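Local coordinates for protein ketosynthase (Streptomyces sp. MSC090213JE08, PDB 6KXD) that probably acts as the chain length factor paired with the ketosynthase in the highly reducing type II polyketide synthase that makes ishigamide, at residues K83-T88 and L154-G159; A290-A295 and D314-V319. One frame throughout, in Å; residues are numbered along the deposited sequence.

Contact 1 of 2, residues K83-T88 and L154-G159; sequences KMDRLT and LNHAAG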
ATOM      1  N   LYS B  83      18.320  -1.191  15.585  1.00 39.79           N
ATOM      2  CA  LYS B  83      17.366  -2.216  15.174  1.00 44.45           C
ATOM      3  C   LYS B  83      16.693  -1.838  13.847  1.00 43.79           C
ATOM      4  O   LYS B  83      15.766  -2.525  13.384  1.00 41.69           O
ATOM      5  CB  LYS B  83      16.295  -2.350  16.251  1.00 46.85           C
ATOM      6  CG  LYS B  83      16.795  -2.759  17.631  1.00 56.28           C
ATOM      7  CD  LYS B  83      17.927  -3.719  17.522  1.00 57.43           C
ATOM      8  CE  LYS B  83      18.059  -4.696  18.676  1.00 66.45           C
ATOM      9  NZ  LYS B  83      18.871  -5.854  18.223  1.00 60.77           N
ATOM     10  N   MET B  84      17.130  -0.733  13.246  1.00 41.51           N
ATOM     11  CA  MET B  84      16.500  -0.208  12.047  1.00 40.76           C
ATOM     12  C   MET B  84      16.722  -1.164  10.880  1.00 38.78           C
ATOM     13  O   MET B  84      17.833  -1.614  10.608  1.00 38.91           O
ATOM     14  CB  MET B  84      17.066   1.155  11.659  1.00 41.80           C
ATOM     15  CG  MET B  84      16.479   1.687  10.367  1.00 44.91           C
ATOM     16  SD  MET B  84      17.041   3.331   9.991  1.00 40.82           S
ATOM     17  CE  MET B  84      16.343   4.253  11.359  1.00 40.78           C
ATOM     18  N   ASP B  85      15.644  -1.410  10.142  1.00 40.41           N
ATOM     19  CA  ASP B  85      15.752  -2.245   8.960  1.00 41.47           C
ATOM     20  C   ASP B  85      16.437  -1.458   7.843  1.00 38.83           C
ATOM     21  O   ASP B  85      16.327  -0.227   7.703  1.00 38.34           O
ATOM     22  CB  ASP B  85      14.383  -2.741   8.513  1.00 40.28           C
ATOM     23  CG  ASP B  85      13.464  -1.585   8.182  1.00 41.91           C
ATOM     24  OD1 ASP B  85      13.235  -0.734   9.060  1.00 39.47           O
ATOM     25  OD2 ASP B  85      13.015  -1.514   7.012  1.00 44.73           O
ATOM     26  N   ARG B  86      17.106  -2.195   6.975  1.00 38.87           N
ATOM     27  CA  ARG B  86      17.865  -1.626   5.932  1.00 38.77           C
ATOM     28  C   ARG B  86      16.931  -0.864   4.976  1.00 39.75           C
ATOM     29  O   ARG B  86      17.313   0.163   4.486  1.00 38.47           O
ATOM     30  CB  ARG B  86      18.658  -2.732   5.265  1.00 40.44           C
ATOM     31  CG  ARG B  86      19.613  -2.264   4.192  1.00 42.04           C
ATOM     32  CD  ARG B  86      20.394  -3.485   3.772  1.00 42.76           C
ATOM     33  NE  ARG B  86      21.373  -3.176   2.774  1.00 45.30           N
ATOM     34  CZ  ARG B  86      22.581  -2.700   3.023  1.00 47.96           C
ATOM     35  NH1 ARG B  86      22.966  -2.506   4.276  1.00 47.27           N
ATOM     36  NH2 ARG B  86      23.389  -2.401   2.021  1.00 43.63           N
ATOM     37  N   LEU B  87      15.712  -1.365   4.755  1.00 37.07           N
ATOM     38  CA  LEU B  87      14.788  -0.759   3.822  1.00 38.68           C
ATOM     39  C   LEU B  87      14.515   0.671   4.278  1.00 41.91           C
ATOM     40  O   LEU B  87      14.729   1.648   3.529  1.00 38.94           O
ATOM     41  CB  LEU B  87      13.499  -1.570   3.747  1.00 40.81           C
ATOM     42  CG  LEU B  87      12.392  -0.918   2.922  1.00 38.88           C
ATOM     43  CD1 LEU B  87      12.837  -0.792   1.467  1.00 38.88           C
ATOM     44  CD2 LEU B  87      11.113  -1.709   3.037  1.00 39.25           C
ATOM     45  N   THR B  88      14.162   0.791   5.555  1.00 35.25           N
ATOM     46  CA  THR B  88      13.906   2.084   6.119  1.00 36.18           C
ATOM     47  C   THR B  88      15.148   2.944   5.997  1.00 37.70           C
ATOM     48  O   THR B  88      15.036   4.149   5.644  1.00 38.44           O
ATOM     49  CB  THR B  88      13.441   2.024   7.569  1.00 37.60           C
ATOM     50  OG1 THR B  88      12.137   1.454   7.644  1.00 42.57           O
ATOM     51  CG2 THR B  88      13.418   3.401   8.208  1.00 36.33           C
ATOM     52  N   LEU B 154       4.917  -2.551   6.992  1.00 33.92           N
ATOM     53  CA  LEU B 154       5.244  -2.293   5.593  1.00 34.73           C
ATOM     54  C   LEU B 154       5.363  -0.777   5.320  1.00 36.20           C
ATOM     55  O   LEU B 154       6.080  -0.408   4.428  1.00 37.03           O
ATOM     56  CB  LEU B 154       4.207  -2.963   4.683  1.00 34.51           C
ATOM     57  CG  LEU B 154       4.149  -4.504   4.744  1.00 39.53           C
ATOM     58  CD1 LEU B 154       3.060  -5.035   3.812  1.00 39.16           C
ATOM     59  CD2 LEU B 154       5.504  -5.119   4.362  1.00 40.38           C
ATOM     60  N   ASN B 155       4.615   0.044   6.042  1.00 36.12           N
ATOM     61  CA  ASN B 155       4.578   1.449   5.843  1.00 36.15           C
ATOM     62  C   ASN B 155       5.646   2.138   6.684  1.00 34.53           C
ATOM     63  O   ASN B 155       5.676   3.353   6.740  1.00 34.36           O
ATOM     64  CB  ASN B 155       3.193   2.022   6.097  1.00 35.11           C
ATOM     65  CG  ASN B 155       2.698   1.844   7.515  1.00 34.28           C
ATOM     66  OD1 ASN B 155       3.325   1.098   8.297  1.00 37.35           O
ATOM     67  ND2 ASN B 155       1.571   2.462   7.807  1.00 38.90           N
ATOM     68  N   HIS B 156       6.523   1.383   7.340  1.00 36.77           N
ATOM     69  CA  HIS B 156       7.441   2.000   8.263  1.00 39.22           C
ATOM     70  C   HIS B 156       8.414   2.961   7.563  1.00 38.09           C
ATOM     71  O   HIS B 156       8.673   4.025   8.119  1.00 38.14           O
ATOM     72  CB  HIS B 156       8.270   1.003   9.040  1.00 37.54           C
ATOM     73  CG  HIS B 156       9.109   1.708  10.041  1.00 38.90           C
ATOM     74  ND1 HIS B 156      10.437   2.016   9.811  1.00 37.83           N
ATOM     75  CD2 HIS B 156       8.786   2.244  11.244  1.00 36.57           C
ATOM     76  CE1 HIS B 156      10.903   2.676  10.882  1.00 39.40           C
ATOM     77  NE2 HIS B 156       9.940   2.803  11.754  1.00 37.69           N
ATOM     78  N   ALA B 157       8.975   2.586   6.409  1.00 34.42           N
ATOM     79  CA  ALA B 157       9.927   3.494   5.730  1.00 36.51           C
ATOM     80  C   ALA B 157       9.262   4.846   5.414  1.00 32.47           C
ATOM     81  O   ALA B 157       9.853   5.930   5.685  1.00 35.69           O
ATOM     82  CB  ALA B 157      10.540   2.848   4.498  1.00 36.60           C
ATOM     83  N   ALA B 158       8.016   4.845   4.904  1.00 33.51           N
ATOM     84  CA  ALA B 158       7.353   6.053   4.520  1.00 37.49           C
ATOM     85  C   ALA B 158       7.093   6.906   5.776  1.00 35.17           C
ATOM     86  O   ALA B 158       7.301   8.104   5.765  1.00 36.61           O
ATOM     87  CB  ALA B 158       6.103   5.731   3.736  1.00 35.27           C
ATOM     88  N   GLY B 159       6.625   6.244   6.832  1.00 35.69           N
ATOM     89  CA  GLY B 159       6.336   6.846   8.128  1.00 37.46           C
ATOM     90  C   GLY B 159       7.583   7.420   8.769  1.00 35.57           C
ATOM     91  O   GLY B 159       7.542   8.536   9.329  1.00 35.74           O
TER
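His-156 turns its imidazole onto Thr-88 across the gap between two helix starts. With CG anti to the backbone N (chi1 -176°), ND1 lies beside Thr-88 and donates to its OG1 at 2.8 Å, the hydroxyl lying exactly in the ring plane. The two side chains meet at about a right angle, and Thr-88 CG2 packs 3.7 Å from both ND1 and CE1 of the His-156 ring. The hydroxyl hands the bond on: Thr-88 OG1 donates to the syn lone pair of Asp-85 OD1 at 2.8 Å. Asp-85 is the N-cap of helix 86-99, and its other oxygen, OD2, receives Thr-88 N at 3.0 Å from well above the carboxylate plane. One residue thus returns two bonds to the cap, fixing the carboxylate in a buried setting. A valine in place of this threonine would probably leave ND1 of His-156 and OD1 of Asp-85 without the hydroxyl that joins them, and the imidazole freer to turn. Next comes Ala-157, where the backbones draw closest, its CA 4.2 Å from the CA of Thr-88. Such an approach suits a methyl side chain: Ala-157 CB rests 3.8 Å from Thr-88 CA, and Leu-87 CG lies 4.5 Å from that same CB. One turn further along helix 86-99, Ala-91 also touches Ala-157. Around this junction in the N-terminal ketoacyl synthase region, Phe-151 of helix 149-152 meets the His-156 ring, and Pro-269 of the ketosynthase chain packs on His-156 too. On the far side of helix 156-165, Ala-158 touches Thr-173 of strand 171-174, which places the helix between that strand and helix 86-99.

Contact 2 of 2, residues A290-A295 and D314-V319; sequences AVPCAA and DALSRV. With ACT (acetate ion), chain E.
Val-291 and Val-319 meet methyl to methyl, their side chains crossing at about a right angle with the two CG2 atoms 3.8 Å apart. Val-291 CG2, anti to the carbonyl carbon, does the touching, and it meets CB and both methyls of Val-319. Leu-316 reaches in from the short helix 313-316: CD2 lies 3.9 Å from Ala-290 CB and 4.1 Å from Pro-292 CD, so a single methyl touches both residues, and the leucine and proline side chains lean across one another at a slant. Ala-290 CB also sits 4.2 Å from Ala-315 CB. Beside these methyls the backbones join directly. Ala-290 N donates to Ala-315 O at 2.8 Å. A water adds a second link, hydrogen-bonded to Ala-290 O at 2.6 Å and to Leu-316 O. Arg-318 turns its bent chain elsewhere: it makes a cation-pi contact with Trp-288, and NH2 donates to acetate OXT at 3.1 Å, the anion lying at the guanidinium edge. Val-340 and Ala-339 of helix 332-344 pack on Val-291 and Val-319 in turn. The chemistry is that of a plain structural join, in which short aliphatic groups and main-chain polar atoms hold the short helix 313-316 and the chain after it against strand 287-291, while the charge of Arg-318 is kept apart, near acetate and phosphate ions that probably came from the crystallisation liquor.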
ATOM      1  N   ALA B 290      14.196   5.121 -23.762  1.00 36.33           N
ATOM      2  CA  ALA B 290      13.289   4.113 -23.284  1.00 40.47           C
ATOM      3  C   ALA B 290      14.060   3.174 -22.365  1.00 37.06           C
ATOM      4  O   ALA B 290      15.074   2.606 -22.751  1.00 41.08           O
ATOM      5  CB  ALA B 290      12.689   3.353 -24.431  1.00 39.47           C
ATOM      6  N   VAL B 291      13.541   3.006 -21.144  1.00 36.74           N
ATOM      7  CA  VAL B 291      14.224   2.294 -20.097  1.00 40.01           C
ATOM      8  C   VAL B 291      13.289   1.229 -19.558  1.00 38.30           C
ATOM      9  O   VAL B 291      12.401   1.505 -18.771  1.00 39.66           O
ATOM     10  CB  VAL B 291      14.723   3.223 -18.982  1.00 39.80           C
ATOM     11  CG1 VAL B 291      15.506   2.420 -17.987  1.00 37.90           C
ATOM     12  CG2 VAL B 291      15.578   4.363 -19.535  1.00 42.69           C
ATOM     13  N   PRO B 292      13.473  -0.021 -20.036  1.00 37.79           N
ATOM     14  CA  PRO B 292      12.747  -1.179 -19.531  1.00 39.75           C
ATOM     15  C   PRO B 292      13.335  -1.576 -18.182  1.00 37.78           C
ATOM     16  O   PRO B 292      14.449  -1.192 -17.900  1.00 38.72           O
ATOM     17  CB  PRO B 292      12.995  -2.278 -20.586  1.00 42.95           C
ATOM     18  CG  PRO B 292      14.159  -1.804 -21.401  1.00 48.56           C
ATOM     19  CD  PRO B 292      14.386  -0.331 -21.132  1.00 42.51           C
ATOM     20  N   CYS B 293      12.624  -2.399 -17.409  1.00 37.22           N
ATOM     21  CA  CYS B 293      13.133  -2.769 -16.099  1.00 39.16           C
ATOM     22  C   CYS B 293      14.183  -3.880 -16.209  1.00 37.62           C
ATOM     23  O   CYS B 293      14.912  -4.137 -15.277  1.00 42.03           O
ATOM     24  CB  CYS B 293      12.021  -3.185 -15.147  1.00 37.97           C
ATOM     25  SG  CYS B 293      11.146  -4.689 -15.651  1.00 41.56           S
ATOM     26  N   ALA B 294      14.173  -4.593 -17.322  1.00 42.47           N
ATOM     27  CA  ALA B 294      15.187  -5.642 -17.595  1.00 47.02           C
ATOM     28  C   ALA B 294      15.092  -6.783 -16.554  1.00 47.16           C
ATOM     29  O   ALA B 294      16.103  -7.366 -16.196  1.00 45.55           O
ATOM     30  CB  ALA B 294      16.547  -5.008 -17.600  1.00 50.51           C
ATOM     31  N   ALA B 295      13.878  -7.054 -16.047  1.00 44.28           N
ATOM     32  CA  ALA B 295      13.626  -8.158 -15.116  1.00 44.59           C
ATOM     33  C   ALA B 295      14.229  -9.414 -15.731  1.00 49.15           C
ATOM     34  O   ALA B 295      14.045  -9.625 -16.920  1.00 41.85           O
ATOM     35  CB  ALA B 295      12.162  -8.358 -14.902  1.00 44.18           C
ATOM     36  N   ASP B 314      17.373   3.831 -31.171  1.00 41.97           N
ATOM     37  CA  ASP B 314      18.294   4.743 -30.519  1.00 42.49           C
ATOM     38  C   ASP B 314      17.789   5.103 -29.117  1.00 41.78           C
ATOM     39  O   ASP B 314      18.627   5.420 -28.225  1.00 42.84           O
ATOM     40  CB  ASP B 314      18.490   6.034 -31.309  1.00 43.69           C
ATOM     41  CG  ASP B 314      19.475   5.963 -32.451  1.00 40.76           C
ATOM     42  OD1 ASP B 314      20.136   4.923 -32.625  1.00 48.12           O
ATOM     43  OD2 ASP B 314      19.623   6.994 -33.086  1.00 45.80           O
ATOM     44  N   ALA B 315      16.482   5.029 -28.879  1.00 38.44           N
ATOM     45  CA  ALA B 315      15.957   5.292 -27.529  1.00 42.21           C
ATOM     46  C   ALA B 315      16.402   4.207 -26.530  1.00 46.23           C
ATOM     47  O   ALA B 315      16.460   4.464 -25.319  1.00 41.41           O
ATOM     48  CB  ALA B 315      14.460   5.439 -27.559  1.00 40.97           C
ATOM     49  N   LEU B 316      16.733   3.006 -27.003  1.00 45.13           N
ATOM     50  CA  LEU B 316      17.122   1.946 -26.094  1.00 47.78           C
ATOM     51  C   LEU B 316      18.624   1.967 -25.796  1.00 50.12           C
ATOM     52  O   LEU B 316      19.045   1.418 -24.777  1.00 58.86           O
ATOM     53  CB  LEU B 316      16.704   0.592 -26.675  1.00 51.77           C
ATOM     54  CG  LEU B 316      15.213   0.282 -26.622  1.00 49.40           C
ATOM     55  CD1 LEU B 316      14.922  -0.957 -27.430  1.00 52.99           C
ATOM     56  CD2 LEU B 316      14.714   0.076 -25.210  1.00 52.20           C
ATOM     57  N   SER B 317      19.422   2.573 -26.671  1.00 45.85           N
ATOM     58  CA  SER B 317      20.867   2.690 -26.502  1.00 51.65           C
ATOM     59  C   SER B 317      21.228   3.960 -25.743  1.00 49.67           C
ATOM     60  O   SER B 317      22.379   4.231 -25.564  1.00 55.16           O
ATOM     61  CB  SER B 317      21.571   2.730 -27.824  1.00 54.85           C
ATOM     62  OG  SER B 317      20.669   2.437 -28.845  1.00 60.08           O
ATOM     63  N   ARG B 318      20.235   4.782 -25.450  1.00 49.27           N
ATOM     64  CA  ARG B 318      20.471   6.076 -24.879  1.00 49.69           C
ATOM     65  C   ARG B 318      20.879   5.943 -23.404  1.00 50.24           C
ATOM     66  O   ARG B 318      21.621   6.740 -22.898  1.00 54.06           O
ATOM     67  CB  ARG B 318      19.201   6.920 -25.011  1.00 53.71           C
ATOM     68  CG  ARG B 318      19.463   8.412 -24.910  1.00 55.05           C
ATOM     69  CD  ARG B 318      19.901   8.972 -26.240  1.00 53.54           C
ATOM     70  NE  ARG B 318      18.773   8.971 -27.138  1.00 52.31           N
ATOM     71  CZ  ARG B 318      18.850   9.145 -28.448  1.00 51.96           C
ATOM     72  NH1 ARG B 318      19.993   9.509 -29.004  1.00 56.31           N
ATOM     73  NH2 ARG B 318      17.774   8.958 -29.195  1.00 46.79           N
ATOM     74  N   VAL B 319      20.345   4.942 -22.717  1.00 46.49           N
ATOM     75  CA  VAL B 319      20.577   4.760 -21.309  1.00 48.22           C
ATOM     76  C   VAL B 319      21.103   3.350 -21.145  1.00 45.23           C
ATOM     77  O   VAL B 319      20.513   2.445 -21.711  1.00 43.32           O
ATOM     78  CB  VAL B 319      19.271   4.928 -20.515  1.00 48.95           C
ATOM     79  CG1 VAL B 319      19.460   4.684 -19.027  1.00 49.20           C
ATOM     80  CG2 VAL B 319      18.651   6.282 -20.775  1.00 50.00           C
TER
HETATM   81  C   ACT E 403      19.227  10.551 -32.681  1.00 69.52           C
HETATM   82  O   ACT E 403      20.113  10.301 -33.522  1.00 74.13           O
HETATM   83  OXT ACT E 403      18.606   9.605 -32.154  1.00 69.22           O
HETATM   84  CH3 ACT E 403      18.856  11.962 -32.347  1.00 68.51           C
HETATM   85  O   HOH W   1      17.293   1.366 -22.468  1.00 42.77           O

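From the N terminus, contact 1 opens at 83-88 and closes at 154-159, after a long excursion that includes strand 114-119 and helices 125-137 and 149-152. Only much later does contact 2 begin, closing a short loop made largely of helix 298-310. The two are in series and neither nest nor cross. Contact 1 ties the starts of two helices together in the N-terminal region, within reach of the ketosynthase chain; contact 2 fastens the short helix 313-316 and the chain after it to strand 287-291, which runs parallel to 354-360, and touches no other protein chain. Contacts 1 and 2 lie on opposite sides of the chain's centre, their nearest atoms about 17 Å apart.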